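Long-range contact in AAA ATPase, central region (Enterococcus faecium, PDB 2QW6), which probably belongs to an ATP-hydrolysing AAA+ enzyme of the MgsA type, of which this is the C-terminal domain: residues Ser19-Ser24 and Asp31-Tyr36. Numbering follows the deposited sequence.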
ATOM      1  N   SER D  19      19.759 -15.565  -7.817  1.00 37.53           N
ATOM      2  CA  SER D  19      20.117 -16.074  -6.482  1.00 38.28           C
ATOM      3  C   SER D  19      21.297 -15.329  -5.856  1.00 37.39           C
ATOM      4  O   SER D  19      21.311 -15.110  -4.648  1.00 37.79           O
ATOM      5  CB  SER D  19      20.424 -17.555  -6.527  1.00 39.10           C
ATOM      6  OG  SER D  19      19.337 -18.226  -7.142  1.00 44.07           O
ATOM      7  N   ALA D  20      22.278 -14.937  -6.673  1.00 36.49           N
ATOM      8  CA  ALA D  20      23.451 -14.221  -6.172  1.00 35.64           C
ATOM      9  C   ALA D  20      23.004 -12.821  -5.709  1.00 35.58           C
ATOM     10  O   ALA D  20      23.452 -12.322  -4.660  1.00 35.41           O
ATOM     11  CB  ALA D  20      24.514 -14.141  -7.255  1.00 34.72           C
ATOM     12  N   PHE D  21      22.099 -12.211  -6.485  1.00 35.30           N
ATOM     13  CA  PHE D  21      21.401 -10.966  -6.101  1.00 35.39           C
ATOM     14  C   PHE D  21      20.731 -11.103  -4.718  1.00 35.67           C
ATOM     15  O   PHE D  21      20.975 -10.290  -3.816  1.00 34.87           O
ATOM     16  CB  PHE D  21      20.377 -10.643  -7.188  1.00 35.07           C
ATOM     17  CG  PHE D  21      19.481  -9.464  -6.896  1.00 35.39           C
ATOM     18  CD1 PHE D  21      19.987  -8.168  -6.804  1.00 34.71           C
ATOM     19  CD2 PHE D  21      18.107  -9.643  -6.808  1.00 36.01           C
ATOM     20  CE1 PHE D  21      19.137  -7.079  -6.598  1.00 34.20           C
ATOM     21  CE2 PHE D  21      17.231  -8.539  -6.601  1.00 35.17           C
ATOM     22  CZ  PHE D  21      17.742  -7.272  -6.507  1.00 33.27           C
ATOM     23  N   GLN D  22      19.941 -12.165  -4.546  1.00 36.47           N
ATOM     24  CA  GLN D  22      19.325 -12.476  -3.277  1.00 38.68           C
ATOM     25  C   GLN D  22      20.333 -12.592  -2.116  1.00 38.94           C
ATOM     26  O   GLN D  22      20.162 -11.970  -1.054  1.00 39.14           O
ATOM     27  CB  GLN D  22      18.477 -13.749  -3.383  1.00 38.05           C
ATOM     28  CG  GLN D  22      17.779 -14.082  -2.051  1.00 40.23           C
ATOM     29  CD  GLN D  22      16.722 -15.173  -2.170  1.00 41.94           C
ATOM     30  OE1 GLN D  22      16.762 -15.990  -3.107  1.00 46.63           O
ATOM     31  NE2 GLN D  22      15.765 -15.201  -1.211  1.00 45.46           N
ATOM     32  N   LYS D  23      21.367 -13.406  -2.308  1.00 39.50           N
ATOM     33  CA  LYS D  23      22.469 -13.497  -1.338  1.00 40.08           C
ATOM     34  C   LYS D  23      23.087 -12.155  -0.962  1.00 39.42           C
ATOM     35  O   LYS D  23      23.276 -11.891   0.205  1.00 39.60           O
ATOM     36  CB  LYS D  23      23.566 -14.422  -1.847  1.00 40.43           C
ATOM     37  CG  LYS D  23      23.227 -15.907  -1.823  1.00 42.93           C
ATOM     38  CD  LYS D  23      24.448 -16.678  -2.363  1.00 47.72           C
ATOM     39  CE  LYS D  23      24.085 -17.816  -3.334  1.00 49.97           C
ATOM     40  NZ  LYS D  23      23.438 -18.968  -2.634  1.00 50.21           N
ATOM     41  N   SER D  24      23.399 -11.310  -1.940  1.00 39.47           N
ATOM     42  CA  SER D  24      23.986  -9.981  -1.654  1.00 39.79           C
ATOM     43  C   SER D  24      23.136  -9.136  -0.729  1.00 40.02           C
ATOM     44  O   SER D  24      23.661  -8.358   0.072  1.00 39.85           O
ATOM     45  CB  SER D  24      24.141  -9.177  -2.935  1.00 39.37           C
ATOM     46  OG  SER D  24      24.722  -9.976  -3.931  1.00 42.87           O
ATOM     47  N   ASP D  31      26.559  -2.519  -2.846  1.00 38.80           N
ATOM     48  CA  ASP D  31      27.258  -2.459  -4.146  1.00 38.28           C
ATOM     49  C   ASP D  31      27.045  -3.702  -4.996  1.00 36.14           C
ATOM     50  O   ASP D  31      26.763  -3.590  -6.189  1.00 36.68           O
ATOM     51  CB  ASP D  31      28.777  -2.224  -3.975  1.00 39.61           C
ATOM     52  CG  ASP D  31      29.109  -0.899  -3.299  1.00 44.74           C
ATOM     53  OD1 ASP D  31      28.364   0.123  -3.481  1.00 50.91           O
ATOM     54  OD2 ASP D  31      30.132  -0.885  -2.583  1.00 49.93           O
ATOM     55  N   ALA D  32      27.210  -4.877  -4.400  1.00 33.83           N
ATOM     56  CA  ALA D  32      26.953  -6.128  -5.116  1.00 32.72           C
ATOM     57  C   ALA D  32      25.509  -6.221  -5.581  1.00 31.86           C
ATOM     58  O   ALA D  32      25.268  -6.631  -6.697  1.00 31.95           O
ATOM     59  CB  ALA D  32      27.296  -7.353  -4.267  1.00 31.95           C
ATOM     60  N   ALA D  33      24.564  -5.845  -4.723  1.00 30.74           N
ATOM     61  CA  ALA D  33      23.139  -5.994  -5.037  1.00 30.81           C
ATOM     62  C   ALA D  33      22.769  -5.098  -6.198  1.00 30.72           C
ATOM     63  O   ALA D  33      22.059  -5.529  -7.075  1.00 30.28           O
ATOM     64  CB  ALA D  33      22.287  -5.682  -3.836  1.00 30.12           C
ATOM     65  N   LEU D  34      23.281  -3.862  -6.198  1.00 31.36           N
ATOM     66  CA  LEU D  34      23.078  -2.927  -7.298  1.00 32.20           C
ATOM     67  C   LEU D  34      23.846  -3.303  -8.537  1.00 32.03           C
ATOM     68  O   LEU D  34      23.379  -3.022  -9.629  1.00 33.40           O
ATOM     69  CB  LEU D  34      23.442  -1.498  -6.902  1.00 32.67           C
ATOM     70  CG  LEU D  34      22.624  -0.835  -5.790  1.00 35.47           C
ATOM     71  CD1 LEU D  34      23.318   0.482  -5.307  1.00 34.94           C
ATOM     72  CD2 LEU D  34      21.175  -0.578  -6.269  1.00 37.72           C
ATOM     73  N   HIS D  35      25.015  -3.928  -8.383  1.00 31.60           N
ATOM     74  CA  HIS D  35      25.720  -4.528  -9.529  1.00 31.66           C
ATOM     75  C   HIS D  35      24.796  -5.491 -10.252  1.00 31.51           C
ATOM     76  O   HIS D  35      24.615  -5.370 -11.439  1.00 31.84           O
ATOM     77  CB  HIS D  35      27.004  -5.275  -9.097  1.00 32.17           C
ATOM     78  CG  HIS D  35      27.552  -6.196 -10.153  1.00 30.56           C
ATOM     79  ND1 HIS D  35      28.284  -5.742 -11.232  1.00 29.01           N
ATOM     80  CD2 HIS D  35      27.457  -7.535 -10.301  1.00 29.37           C
ATOM     81  CE1 HIS D  35      28.605  -6.762 -12.006  1.00 30.89           C
ATOM     82  NE2 HIS D  35      28.134  -7.866 -11.453  1.00 32.13           N
ATOM     83  N   TYR D  36      24.217  -6.427  -9.500  1.00 31.55           N
ATOM     84  CA  TYR D  36      23.320  -7.463 -10.008  1.00 31.82           C
ATOM     85  C   TYR D  36      21.998  -6.932 -10.539  1.00 32.18           C
ATOM     86  O   TYR D  36      21.542  -7.372 -11.597  1.00 31.93           O
ATOM     87  CB  TYR D  36      23.035  -8.499  -8.911  1.00 32.05           C
ATOM     88  CG  TYR D  36      24.182  -9.452  -8.653  1.00 31.71           C
ATOM     89  CD1 TYR D  36      24.643 -10.298  -9.667  1.00 32.02           C
ATOM     90  CD2 TYR D  36      24.787  -9.537  -7.388  1.00 32.09           C
ATOM     91  CE1 TYR D  36      25.691 -11.185  -9.444  1.00 32.81           C
ATOM     92  CE2 TYR D  36      25.853 -10.445  -7.143  1.00 30.10           C
ATOM     93  CZ  TYR D  36      26.291 -11.241  -8.180  1.00 31.98           C
ATOM     94  OH  TYR D  36      27.307 -12.138  -7.980  1.00 34.24           O
TER
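Y36 lays one face of its ring against the backbone of helix 17-26, over A20 C and F21 N, while F21 slides past it in the opposite direction. The small methyl of A20 suits this place because it lets the phenol end come close, with A20 CB 3.5 Å from Y36 CZ. Tyrosine thus offers a flat face to the backbone and a hydroxyl to Y15 OH, its hydrogen-bond partner. The F21 ring reaches across the flank of helix 30-43, its CG swung opposite the backbone N (chi1 175°): CD1 lies 3.7 Å from Y36 CB, and the CE1 edge meets A33 O in the ring plane at 3.3 Å.

Packing is also close at S24 and A33, whose CA atoms are 5.3 Å apart; such short side chains allow this approach. S24 OG donates to A20 O (2.8 Å), which also accepts from S24 N on the opposite face of its carbonyl plane. The hydroxyl is thus satisfied within its own helix and can rest at the edge of the Y36 ring, 3.4 Å from CE2.

The looser, partly exposed side is at A32, which gives only a methyl to S24.

No hydrogen bond links the segments, which form a nearly antiparallel helical hairpin (155°). On its inner side the broad apolar ring of F21 suits a buried place against L37, L40 and L53 of helix 46-59, and A33 meets V95 and C99 of helix 88-100.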